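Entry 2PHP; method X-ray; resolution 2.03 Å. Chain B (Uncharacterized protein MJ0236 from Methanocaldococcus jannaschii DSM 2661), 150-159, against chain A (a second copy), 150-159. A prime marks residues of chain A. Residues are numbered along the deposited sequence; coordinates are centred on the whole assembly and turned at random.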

# COMPACT_ATOMS: atom_id res chain seq x y z
N ASP B 150 5.74 -23.97 19.65
CA ASP B 150 7.07 -24.48 19.95
C ASP B 150 7.81 -23.33 20.61
O ASP B 150 7.55 -22.16 20.32
CB ASP B 150 7.78 -24.99 18.68
CG ASP B 150 8.38 -23.87 17.84
OD1 ASP B 150 7.62 -23.11 17.21
OD2 ASP B 150 9.63 -23.77 17.83
N ARG B 151 8.73 -23.66 21.52
CA ARG B 151 9.45 -22.64 22.25
C ARG B 151 10.64 -22.01 21.53
O ARG B 151 11.43 -21.27 22.14
CB ARG B 151 9.87 -23.20 23.62
CG ARG B 151 8.67 -23.60 24.48
CD ARG B 151 8.98 -23.60 25.99
NE ARG B 151 9.16 -24.95 26.55
CZ ARG B 151 10.27 -25.67 26.44
NH1 ARG B 151 11.33 -25.19 25.79
NH2 ARG B 151 10.33 -26.89 26.98
N GLY B 152 10.76 -22.28 20.24
CA GLY B 152 11.84 -21.70 19.46
C GLY B 152 13.13 -22.50 19.53
O GLY B 152 13.13 -23.65 19.95
N GLY B 153 14.22 -21.88 19.11
CA GLY B 153 15.50 -22.57 19.13
C GLY B 153 16.59 -21.66 18.62
O GLY B 153 16.40 -20.44 18.52
N GLU B 154 17.73 -22.24 18.29
CA GLU B 154 18.85 -21.47 17.79
C GLU B 154 18.44 -20.74 16.51
O GLU B 154 18.08 -21.37 15.51
CB GLU B 154 20.05 -22.39 17.54
CG GLU B 154 21.37 -21.65 17.28
CD GLU B 154 21.72 -20.66 18.38
OE1 GLU B 154 21.66 -21.03 19.57
OE2 GLU B 154 22.07 -19.50 18.04
N GLY B 155 18.47 -19.41 16.56
CA GLY B 155 18.10 -18.59 15.42
C GLY B 155 16.63 -18.58 15.06
O GLY B 155 16.25 -18.00 14.04
N LYS B 156 15.78 -19.19 15.88
CA LYS B 156 14.35 -19.27 15.60
C LYS B 156 13.50 -18.76 16.75
O LYS B 156 13.58 -19.26 17.88
CB LYS B 156 13.96 -20.71 15.30
CG LYS B 156 14.58 -21.28 14.04
CD LYS B 156 13.96 -20.66 12.80
CE LYS B 156 14.57 -21.24 11.53
NZ LYS B 156 13.94 -20.68 10.31
N GLU B 157 12.66 -17.77 16.47
CA GLU B 157 11.80 -17.22 17.51
C GLU B 157 10.64 -18.18 17.76
O GLU B 157 10.15 -18.83 16.83
CB GLU B 157 11.31 -15.83 17.08
CG GLU B 157 9.84 -15.74 16.70
CD GLU B 157 9.47 -14.36 16.16
OE1 GLU B 157 9.92 -14.02 15.04
OE2 GLU B 157 8.75 -13.62 16.85
N PRO B 158 10.20 -18.31 19.02
CA PRO B 158 9.08 -19.21 19.34
C PRO B 158 7.82 -18.83 18.55
O PRO B 158 7.71 -17.69 18.09
CB PRO B 158 8.92 -19.04 20.86
CG PRO B 158 9.46 -17.66 21.11
CD PRO B 158 10.68 -17.63 20.23
N MSE B 159 6.88 -19.76 18.41
CA MSE B 159 5.68 -19.48 17.64
C MSE B 159 4.42 -20.23 18.07
O MSE B 159 4.50 -21.34 18.57
CB MSE B 159 5.92 -19.84 16.16
CG MSE B 159 4.96 -19.17 15.19
SE MSE B 159 5.42 -17.28 15.04
CE MSE B 159 7.26 -17.53 14.48
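Chain A, residues 150-159: DRGGEGKEPM

Two copies of one hairpin meet tip to tip, and chain A repeats the fold of chain B almost angle for angle. In each, Asp150 and Met159 pair through both backbone N and O atoms, and a type II turn from Gly153 to Lys156 closes the loop. Gly155 takes the positive phi such a turn favours, 70° in chain B and 67° in chain A.

The tips are joined by a single bridge centred on Glu154 and Glu154′, whose CA atoms lie 4.6 Å apart. The register runs in opposite directions from there: the CA of Gly155 is 4.1 Å from that of Glu157′, and the CA of Glu157 is 3.8 Å from that of Gly155′.

Backbone hydrogen bonds carry the pairing. Gly155 N donates to Gly153′ O at 2.7 Å, and Gly155′ N returns the bond to Gly153 O at 2.9 Å, both nearly straight. Each of these carbonyls also accepts Lys156 N of its own turn, so one oxygen serves fold and partner together.

A second, softer layer lies beside these bonds. Gly155 CA reaches Lys156′ O at 3.2 Å, and Gly155′ CA reaches Lys156 O at 3.1 Å, as CA-H...O contacts. The same Lys156 carbonyls leave no room at Gly152, where a CB in either chain would clash with the one in its own hairpin.

The two Glu154 side chains fold over the paired backbones. Glu154 starts away from the partner, but chi2 in p helps bend its end back, bringing OE2 to 3.0 Å from Gly153′ CA; Glu154′ OE2 lies equally near Gly153 CA. Water completes the arrangement: one donates to Glu154 OE2 and Arg151′ O at 2.7 and 2.8 Å, another to Glu154′ OE2 and Arg151 O at 2.7 and 2.9 Å. The rule is economical: glycines suit each hairpin's own backbone, and glutamates reach across to the partner's Gly153.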

# COMPACT_ATOMS: atom_id res chain seq x y z
N ASP A 150 26.48 -10.73 14.28
CA ASP A 150 26.42 -11.66 15.40
C ASP A 150 25.78 -12.92 14.84
O ASP A 150 24.93 -12.84 13.95
CB ASP A 150 25.62 -11.09 16.58
CG ASP A 150 24.11 -11.18 16.38
OD1 ASP A 150 23.54 -10.33 15.68
OD2 ASP A 150 23.50 -12.11 16.93
N ARG A 151 26.18 -14.08 15.36
CA ARG A 151 25.69 -15.36 14.86
C ARG A 151 24.35 -15.72 15.49
O ARG A 151 23.98 -16.91 15.46
CB ARG A 151 26.70 -16.47 15.14
CG ARG A 151 28.01 -16.33 14.37
CD ARG A 151 28.91 -17.52 14.65
NE ARG A 151 30.32 -17.17 14.54
CZ ARG A 151 30.99 -17.07 13.40
NH1 ARG A 151 30.36 -17.31 12.25
NH2 ARG A 151 32.27 -16.75 13.40
N GLY A 152 23.61 -14.77 16.01
CA GLY A 152 22.31 -15.06 16.60
C GLY A 152 22.36 -15.85 17.89
O GLY A 152 23.42 -16.02 18.50
N GLY A 153 21.20 -16.34 18.31
CA GLY A 153 21.10 -17.10 19.53
C GLY A 153 19.73 -17.71 19.71
O GLY A 153 18.98 -17.91 18.75
N GLU A 154 19.39 -18.01 20.96
CA GLU A 154 18.10 -18.59 21.28
C GLU A 154 17.00 -17.59 20.91
O GLU A 154 16.97 -16.48 21.44
CB GLU A 154 18.01 -18.91 22.77
CG GLU A 154 16.76 -19.69 23.16
CD GLU A 154 16.66 -21.04 22.46
OE1 GLU A 154 17.65 -21.80 22.51
OE2 GLU A 154 15.60 -21.34 21.87
N GLY A 155 16.12 -18.00 20.00
CA GLY A 155 15.02 -17.15 19.57
C GLY A 155 15.42 -15.91 18.78
O GLY A 155 14.57 -15.06 18.48
N LYS A 156 16.70 -15.79 18.44
CA LYS A 156 17.19 -14.63 17.71
C LYS A 156 17.94 -14.98 16.43
O LYS A 156 18.95 -15.69 16.44
CB LYS A 156 18.07 -13.78 18.63
CG LYS A 156 17.29 -12.95 19.65
CD LYS A 156 16.50 -11.86 18.94
CE LYS A 156 15.42 -11.24 19.82
NZ LYS A 156 15.96 -10.39 20.90
N GLU A 157 17.44 -14.48 15.31
CA GLU A 157 18.05 -14.71 14.01
C GLU A 157 19.40 -14.02 13.91
O GLU A 157 19.58 -12.92 14.43
CB GLU A 157 17.12 -14.18 12.91
CG GLU A 157 17.73 -14.08 11.51
CD GLU A 157 16.73 -13.55 10.47
OE1 GLU A 157 15.79 -12.82 10.85
OE2 GLU A 157 16.89 -13.87 9.27
N PRO A 158 20.39 -14.67 13.27
CA PRO A 158 21.71 -14.04 13.13
C PRO A 158 21.54 -12.79 12.26
O PRO A 158 20.55 -12.66 11.53
CB PRO A 158 22.55 -15.12 12.46
CG PRO A 158 21.53 -15.94 11.71
CD PRO A 158 20.38 -16.02 12.68
N MSE A 159 22.49 -11.87 12.32
CA MSE A 159 22.34 -10.64 11.55
C MSE A 159 23.64 -9.95 11.17
O MSE A 159 24.65 -10.04 11.86
CB MSE A 159 21.49 -9.66 12.36
CG MSE A 159 20.82 -8.56 11.54
SE MSE A 159 19.33 -9.29 10.52
CE MSE A 159 18.19 -9.87 11.99
O HOH W 1 21.73 -18.59 15.56
O HOH W 2 13.72 -19.47 21.74